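PDB 5OLC: galactonate dehydratase from Zobellia galactanivorans, which belongs to the mandelate racemase/muconate lactonizing enzyme family, whose members share an enolase-type fold with a barrel-like C-terminal domain. Local coordinates for residues I224-E229 with L333-L338; P303-T308 with S313-L318. One frame throughout, in Å; residues are numbered along the deposited sequence.

Contact 1: I224-E229 with L333-L338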
ATOM      1  N   ILE A 224      22.329  13.871 -21.913  1.00 72.43           N
ATOM      2  CA  ILE A 224      21.225  14.812 -21.726  1.00 71.19           C
ATOM      3  C   ILE A 224      21.058  15.116 -20.246  1.00 73.45           C
ATOM      4  O   ILE A 224      20.893  14.193 -19.443  1.00 73.43           O
ATOM      5  CB  ILE A 224      19.912  14.381 -22.439  1.00 73.66           C
ATOM      6  CG1 ILE A 224      20.150  14.068 -23.945  1.00 73.86           C
ATOM      7  CG2 ILE A 224      18.788  15.406 -22.233  1.00 73.73           C
ATOM      8  CD1 ILE A 224      20.932  15.149 -24.804  1.00 79.85           C
ATOM      9  N   SER A 225      21.144  16.414 -19.894  1.00 67.95           N
ATOM     10  CA  SER A 225      21.023  16.895 -18.519  1.00 67.12           C
ATOM     11  C   SER A 225      19.637  16.639 -17.921  1.00 70.64           C
ATOM     12  O   SER A 225      19.554  16.304 -16.743  1.00 70.49           O
ATOM     13  CB  SER A 225      21.444  18.351 -18.407  1.00 69.57           C
ATOM     14  OG  SER A 225      22.822  18.456 -18.733  1.00 77.79           O
ATOM     15  N   TRP A 226      18.562  16.747 -18.735  1.00 66.20           N
ATOM     16  CA  TRP A 226      17.200  16.413 -18.314  1.00 65.47           C
ATOM     17  C   TRP A 226      16.199  16.379 -19.483  1.00 70.74           C
ATOM     18  O   TRP A 226      16.435  16.987 -20.528  1.00 70.46           O
ATOM     19  CB  TRP A 226      16.668  17.276 -17.131  1.00 63.26           C
ATOM     20  CG  TRP A 226      16.175  18.649 -17.464  1.00 63.54           C
ATOM     21  CD1 TRP A 226      15.058  18.971 -18.174  1.00 66.17           C
ATOM     22  CD2 TRP A 226      16.700  19.883 -16.963  1.00 63.46           C
ATOM     23  NE1 TRP A 226      14.901  20.334 -18.215  1.00 65.53           N
ATOM     24  CE2 TRP A 226      15.903  20.922 -17.487  1.00 66.87           C
ATOM     25  CE3 TRP A 226      17.817  20.222 -16.180  1.00 64.97           C
ATOM     26  CZ2 TRP A 226      16.172  22.272 -17.238  1.00 66.20           C
ATOM     27  CZ3 TRP A 226      18.076  21.559 -15.923  1.00 66.24           C
ATOM     28  CH2 TRP A 226      17.251  22.567 -16.437  1.00 66.79           C
ATOM     29  N   PHE A 227      15.071  15.668 -19.272  1.00 67.33           N
ATOM     30  CA  PHE A 227      13.970  15.557 -20.210  1.00 66.94           C
ATOM     31  C   PHE A 227      12.759  16.277 -19.605  1.00 69.60           C
ATOM     32  O   PHE A 227      12.179  15.820 -18.614  1.00 67.85           O
ATOM     33  CB  PHE A 227      13.681  14.081 -20.556  1.00 69.17           C
ATOM     34  CG  PHE A 227      12.771  13.796 -21.740  1.00 71.30           C
ATOM     35  CD1 PHE A 227      12.211  14.835 -22.480  1.00 74.79           C
ATOM     36  CD2 PHE A 227      12.463  12.487 -22.101  1.00 73.72           C
ATOM     37  CE1 PHE A 227      11.368  14.571 -23.554  1.00 75.86           C
ATOM     38  CE2 PHE A 227      11.622  12.223 -23.187  1.00 76.62           C
ATOM     39  CZ  PHE A 227      11.075  13.267 -23.899  1.00 74.87           C
ATOM     40  N   GLU A 228      12.419  17.437 -20.203  1.00 66.76           N
ATOM     41  CA  GLU A 228      11.324  18.319 -19.803  1.00 66.81           C
ATOM     42  C   GLU A 228      10.006  17.914 -20.437  1.00 70.04           C
ATOM     43  O   GLU A 228       9.956  17.623 -21.635  1.00 68.76           O
ATOM     44  CB  GLU A 228      11.662  19.788 -20.110  1.00 68.47           C
ATOM     45  CG  GLU A 228      10.951  20.770 -19.192  1.00 81.13           C
ATOM     46  CD  GLU A 228      11.262  22.234 -19.435  1.00104.77           C
ATOM     47  OE1 GLU A 228      12.420  22.642 -19.193  1.00 93.32           O
ATOM     48  OE2 GLU A 228      10.337  22.983 -19.824  1.00103.06           O
ATOM     49  N   GLU A 229       8.943  17.891 -19.607  1.00 67.53           N
ATOM     50  CA  GLU A 229       7.569  17.514 -19.955  1.00 68.01           C
ATOM     51  C   GLU A 229       7.521  16.313 -20.968  1.00 72.62           C
ATOM     52  O   GLU A 229       7.011  16.476 -22.083  1.00 73.06           O
ATOM     53  CB  GLU A 229       6.784  18.759 -20.434  1.00 69.48           C
ATOM     54  CG  GLU A 229       6.479  19.762 -19.330  1.00 81.61           C
ATOM     55  CD  GLU A 229       5.231  19.506 -18.503  1.00104.24           C
ATOM     56  OE1 GLU A 229       4.114  19.603 -19.062  1.00 98.10           O
ATOM     57  OE2 GLU A 229       5.365  19.293 -17.276  1.00 94.77           O
ATOM     58  N   LEU A 333      26.495  26.463  -8.558  1.00 64.75           N
ATOM     59  CA  LEU A 333      25.743  27.516  -9.253  1.00 64.44           C
ATOM     60  C   LEU A 333      24.389  27.059  -9.798  1.00 68.13           C
ATOM     61  O   LEU A 333      24.359  26.153 -10.636  1.00 68.85           O
ATOM     62  CB  LEU A 333      26.552  28.172 -10.397  1.00 64.39           C
ATOM     63  CG  LEU A 333      27.635  29.174 -10.026  1.00 68.36           C
ATOM     64  CD1 LEU A 333      28.454  29.529 -11.236  1.00 68.30           C
ATOM     65  CD2 LEU A 333      27.053  30.436  -9.413  1.00 70.55           C
ATOM     66  N   PRO A 334      23.274  27.731  -9.416  1.00 63.27           N
ATOM     67  CA  PRO A 334      21.953  27.325  -9.927  1.00 62.62           C
ATOM     68  C   PRO A 334      21.670  27.806 -11.343  1.00 67.30           C
ATOM     69  O   PRO A 334      22.370  28.695 -11.819  1.00 66.64           O
ATOM     70  CB  PRO A 334      20.997  27.982  -8.938  1.00 64.01           C
ATOM     71  CG  PRO A 334      21.697  29.202  -8.518  1.00 68.39           C
ATOM     72  CD  PRO A 334      23.147  28.840  -8.451  1.00 64.31           C
ATOM     73  N   THR A 335      20.632  27.230 -12.008  1.00 65.37           N
ATOM     74  CA  THR A 335      20.166  27.631 -13.351  1.00 65.51           C
ATOM     75  C   THR A 335      18.695  28.078 -13.304  1.00 71.21           C
ATOM     76  O   THR A 335      17.983  27.798 -12.332  1.00 71.28           O
ATOM     77  CB  THR A 335      20.320  26.525 -14.425  1.00 70.64           C
ATOM     78  OG1 THR A 335      19.385  25.467 -14.194  1.00 67.30           O
ATOM     79  CG2 THR A 335      21.736  25.995 -14.557  1.00 70.65           C
ATOM     80  N   MET A 336      18.250  28.763 -14.376  1.00 68.12           N
ATOM     81  CA  MET A 336      16.875  29.222 -14.576  1.00 67.81           C
ATOM     82  C   MET A 336      16.586  29.339 -16.070  1.00 71.56           C
ATOM     83  O   MET A 336      17.528  29.371 -16.870  1.00 71.46           O
ATOM     84  CB  MET A 336      16.606  30.539 -13.842  1.00 70.32           C
ATOM     85  CG  MET A 336      17.227  31.744 -14.504  1.00 74.11           C
ATOM     86  SD  MET A 336      16.669  33.268 -13.760  1.00 78.61           S
ATOM     87  CE  MET A 336      17.339  34.374 -14.868  1.00 75.68           C
ATOM     88  N   GLU A 337      15.295  29.401 -16.449  1.00 67.88           N
ATOM     89  CA  GLU A 337      14.922  29.488 -17.857  1.00 67.82           C
ATOM     90  C   GLU A 337      15.081  30.895 -18.429  1.00 71.24           C
ATOM     91  O   GLU A 337      14.326  31.807 -18.080  1.00 69.23           O
ATOM     92  CB  GLU A 337      13.507  28.924 -18.117  1.00 69.42           C
ATOM     93  CG  GLU A 337      13.233  28.632 -19.585  1.00 79.87           C
ATOM     94  CD  GLU A 337      12.055  27.736 -19.914  1.00107.32           C
ATOM     95  OE1 GLU A 337      11.751  26.815 -19.119  1.00112.44           O
ATOM     96  OE2 GLU A 337      11.489  27.903 -21.019  1.00100.28           O
ATOM     97  N   LEU A 338      16.047  31.046 -19.347  1.00 69.34           N
ATOM     98  CA  LEU A 338      16.282  32.310 -20.025  1.00 69.82           C
ATOM     99  C   LEU A 338      15.915  32.186 -21.507  1.00 76.46           C
ATOM    100  O   LEU A 338      16.727  31.695 -22.301  1.00 75.53           O
ATOM    101  CB  LEU A 338      17.737  32.774 -19.829  1.00 69.70           C
ATOM    102  CG  LEU A 338      18.049  34.241 -20.149  1.00 73.76           C
ATOM    103  CD1 LEU A 338      17.474  35.193 -19.094  1.00 73.38           C
ATOM    104  CD2 LEU A 338      19.525  34.452 -20.250  1.00 75.39           C
TER
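Glu228 and Glu337 both carry CG anti to the backbone N (chi1 -153° and -164°) and run on extended, and this reach lets their carboxylates approach although the CA atoms of the two residues stand 11.9 Å apart. OE2 of Glu228 lies 4.1 Å from OE1 of Glu337, too far for a hydrogen bond, and the two carboxylate planes are turned 45° against each other. The second meeting point is Trp226. Its CG stands between the backbone N and carbonyl carbon, and the indole is directed at Thr335, where CH2 comes within 4.2 Å of OG1. The hydroxyl oxygen sits at the ring edge, near its plane. No hydrogen bond joins 224-229 to 333-338, and the surface they bury together is only 76 Å², so the two segments meet by side-chain ends alone, across the barrel interior. Tyr140 packs edge-to-face with Trp226 and also touches both glutamates. The close oxygens, Glu228 OE2 and Glu337 OE1, each form a salt bridge to Lys172 NZ. This shared amine should offset the repulsion between the like charges, which implies a lysine-mediated link in place of any direct bond between the acids.

Contact 2: P303-T308 with S313-L318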
ATOM      1  N   PRO A 303      12.590  26.856 -11.804  1.00 52.87           N
ATOM      2  CA  PRO A 303      11.289  27.334 -12.281  1.00 53.20           C
ATOM      3  C   PRO A 303      11.175  27.431 -13.803  1.00 62.55           C
ATOM      4  O   PRO A 303      12.187  27.433 -14.517  1.00 62.69           O
ATOM      5  CB  PRO A 303      11.127  28.680 -11.574  1.00 54.38           C
ATOM      6  CG  PRO A 303      12.495  29.153 -11.351  1.00 58.15           C
ATOM      7  CD  PRO A 303      13.360  27.938 -11.158  1.00 54.08           C
ATOM      8  N   HIS A 304       9.936  27.460 -14.294  1.00 63.49           N
ATOM      9  CA  HIS A 304       9.668  27.626 -15.714  1.00 65.63           C
ATOM     10  C   HIS A 304       9.500  29.136 -15.934  1.00 71.48           C
ATOM     11  O   HIS A 304       8.817  29.790 -15.133  1.00 71.26           O
ATOM     12  CB  HIS A 304       8.400  26.852 -16.118  1.00 67.25           C
ATOM     13  CG  HIS A 304       8.041  26.981 -17.572  1.00 71.48           C
ATOM     14  ND1 HIS A 304       6.962  27.759 -17.992  1.00 73.54           N
ATOM     15  CD2 HIS A 304       8.625  26.422 -18.660  1.00 73.66           C
ATOM     16  CE1 HIS A 304       6.937  27.654 -19.312  1.00 73.26           C
ATOM     17  NE2 HIS A 304       7.918  26.864 -19.762  1.00 73.56           N
ATOM     18  N   THR A 305      10.184  29.699 -16.965  1.00 69.10           N
ATOM     19  CA  THR A 305      10.102  31.130 -17.311  1.00 69.67           C
ATOM     20  C   THR A 305      10.028  31.336 -18.817  1.00 76.41           C
ATOM     21  O   THR A 305      10.960  30.968 -19.536  1.00 76.05           O
ATOM     22  CB  THR A 305      11.196  32.011 -16.655  1.00 73.56           C
ATOM     23  OG1 THR A 305      12.169  31.225 -15.958  1.00 76.63           O
ATOM     24  CG2 THR A 305      10.609  33.062 -15.738  1.00 67.90           C
ATOM     25  N   TRP A 306       8.907  31.925 -19.293  1.00 75.12           N
ATOM     26  CA  TRP A 306       8.671  32.178 -20.713  1.00 76.10           C
ATOM     27  C   TRP A 306       7.775  33.409 -20.935  1.00 78.00           C
ATOM     28  O   TRP A 306       6.677  33.302 -21.504  1.00 77.82           O
ATOM     29  CB  TRP A 306       8.107  30.917 -21.404  1.00 76.16           C
ATOM     30  CG  TRP A 306       8.428  30.796 -22.867  1.00 78.11           C
ATOM     31  CD1 TRP A 306       9.656  30.566 -23.423  1.00 81.21           C
ATOM     32  CD2 TRP A 306       7.488  30.800 -23.959  1.00 78.25           C
ATOM     33  NE1 TRP A 306       9.547  30.462 -24.793  1.00 80.93           N
ATOM     34  CE2 TRP A 306       8.226  30.609 -25.150  1.00 82.46           C
ATOM     35  CE3 TRP A 306       6.094  30.983 -24.048  1.00 79.55           C
ATOM     36  CZ2 TRP A 306       7.616  30.580 -26.416  1.00 81.61           C
ATOM     37  CZ3 TRP A 306       5.490  30.955 -25.300  1.00 80.92           C
ATOM     38  CH2 TRP A 306       6.246  30.752 -26.466  1.00 81.47           C
ATOM     39  N   GLY A 307       8.280  34.568 -20.514  1.00 72.04           N
ATOM     40  CA  GLY A 307       7.579  35.838 -20.658  1.00 70.63           C
ATOM     41  C   GLY A 307       8.491  37.031 -20.840  1.00 71.55           C
ATOM     42  O   GLY A 307       9.506  36.939 -21.541  1.00 71.08           O
ATOM     43  N   THR A 308       8.120  38.171 -20.220  1.00 65.89           N
ATOM     44  CA  THR A 308       8.916  39.403 -20.288  1.00 64.58           C
ATOM     45  C   THR A 308       9.906  39.408 -19.117  1.00 67.66           C
ATOM     46  O   THR A 308      10.006  38.410 -18.399  1.00 67.51           O
ATOM     47  CB  THR A 308       8.030  40.667 -20.311  1.00 68.83           C
ATOM     48  OG1 THR A 308       7.506  40.912 -19.014  1.00 72.00           O
ATOM     49  CG2 THR A 308       6.922  40.619 -21.334  1.00 64.76           C
ATOM     50  N   SER A 313      12.592  38.392 -13.937  1.00 52.69           N
ATOM     51  CA  SER A 313      12.983  39.001 -12.658  1.00 52.52           C
ATOM     52  C   SER A 313      12.520  38.192 -11.453  1.00 56.58           C
ATOM     53  O   SER A 313      13.343  37.906 -10.589  1.00 56.81           O
ATOM     54  CB  SER A 313      12.476  40.434 -12.554  1.00 55.28           C
ATOM     55  OG  SER A 313      13.201  41.254 -13.449  1.00 63.82           O
ATOM     56  N   ALA A 314      11.227  37.780 -11.424  1.00 52.35           N
ATOM     57  CA  ALA A 314      10.635  36.969 -10.365  1.00 51.84           C
ATOM     58  C   ALA A 314      11.436  35.658 -10.172  1.00 55.22           C
ATOM     59  O   ALA A 314      11.700  35.269  -9.026  1.00 54.39           O
ATOM     60  CB  ALA A 314       9.179  36.678 -10.690  1.00 52.57           C
ATOM     61  N   ALA A 315      11.881  35.025 -11.294  1.00 50.45           N
ATOM     62  CA  ALA A 315      12.720  33.824 -11.259  1.00 48.57           C
ATOM     63  C   ALA A 315      14.114  34.158 -10.771  1.00 50.20           C
ATOM     64  O   ALA A 315      14.635  33.414  -9.954  1.00 49.73           O
ATOM     65  CB  ALA A 315      12.779  33.159 -12.616  1.00 48.97           C
ATOM     66  N   VAL A 316      14.698  35.289 -11.205  1.00 47.23           N
ATOM     67  CA  VAL A 316      16.032  35.716 -10.739  1.00 48.07           C
ATOM     68  C   VAL A 316      16.014  35.762  -9.212  1.00 52.95           C
ATOM     69  O   VAL A 316      16.864  35.152  -8.565  1.00 52.43           O
ATOM     70  CB  VAL A 316      16.510  37.089 -11.300  1.00 52.28           C
ATOM     71  CG1 VAL A 316      17.952  37.361 -10.898  1.00 52.08           C
ATOM     72  CG2 VAL A 316      16.350  37.185 -12.811  1.00 52.16           C
ATOM     73  N   HIS A 317      15.011  36.445  -8.655  1.00 50.83           N
ATOM     74  CA  HIS A 317      14.844  36.596  -7.224  1.00 51.96           C
ATOM     75  C   HIS A 317      14.449  35.303  -6.534  1.00 54.66           C
ATOM     76  O   HIS A 317      14.855  35.101  -5.397  1.00 53.33           O
ATOM     77  CB  HIS A 317      13.896  37.751  -6.913  1.00 54.18           C
ATOM     78  CG  HIS A 317      14.546  39.071  -7.190  1.00 59.16           C
ATOM     79  ND1 HIS A 317      15.168  39.790  -6.183  1.00 61.95           N
ATOM     80  CD2 HIS A 317      14.772  39.695  -8.371  1.00 62.09           C
ATOM     81  CE1 HIS A 317      15.693  40.859  -6.772  1.00 61.95           C
ATOM     82  NE2 HIS A 317      15.482  40.844  -8.088  1.00 62.26           N
ATOM     83  N   LEU A 318      13.733  34.389  -7.221  1.00 51.98           N
ATOM     84  CA  LEU A 318      13.387  33.111  -6.583  1.00 50.52           C
ATOM     85  C   LEU A 318      14.583  32.155  -6.511  1.00 52.25           C
ATOM     86  O   LEU A 318      14.853  31.654  -5.413  1.00 51.95           O
ATOM     87  CB  LEU A 318      12.159  32.435  -7.184  1.00 50.21           C
ATOM     88  CG  LEU A 318      11.644  31.271  -6.340  1.00 54.90           C
ATOM     89  CD1 LEU A 318      10.270  31.551  -5.754  1.00 53.96           C
ATOM     90  CD2 LEU A 318      11.728  29.965  -7.109  1.00 59.17           C
TER
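Ala315 CB receives two side chains of the 303-308 loop from directions roughly at right angles, one from Pro303 and one from Thr305. Thr305 offers both of its branches: CG2 is 3.8 Å and OG1 3.9 Å from Ala315 CB, nearly equal distances that show the methyl carbon facing the fork of the threonine. The hydroxyl makes its hydrogen bond elsewhere, to the backbone O of Glu337. Pro303 turns the outer corner of its ring to the helix, CG approaching Ala315 CB at 4.2 Å. The same CG meets Leu318 CD2 at 4.4 Å. Leu318 lies one helical turn beyond Ala315, and with CG anti to its own N (chi1 -168°) it extends a methyl beside the proline ring. Ala315 and Leu318 thus form one apolar face of the helix, while Ile278 of helix 278-281 covers both Pro303 and Ala315. The CA atoms of Pro303 and Ala315 are 6.7 Å apart, a short separation, consistent with the small side chain of alanine. No hydrogen bond crosses between the segments. Further along the loop, Thr308 takes the N-cap position, its OG1 hydrogen-bonded to Ile310 N. Strand 300-301, this loop and helix 309-321 form one beta-alpha unit of the TIM-barrel-like C-terminal domain; the packing and the N-cap are details of this unit.

Overall arrangement
After the N-terminal antiparallel sheet and strands 136-142, 170-174 and 198-202, the chain reaches strand 224-228, one side of contact 1, and then passes through strands 250-252, 273-274 and 300-301 and their intervening helices. Contact 2 follows, closing a local loop in which 303-308 folds back on helix 309-321 across only four residues. The chain then arrives at strand 337-339, and contact 1 closes a loop of 103 intervening residues, so contact 2 is nested inside it. Their centres lie 13 Å apart. They also touch directly: Met336 CE packs 3.6 Å from Val316 CG2. Contact 1 spans two non-adjacent barrel strands, whereas contact 2 joins a loop to its own following helix.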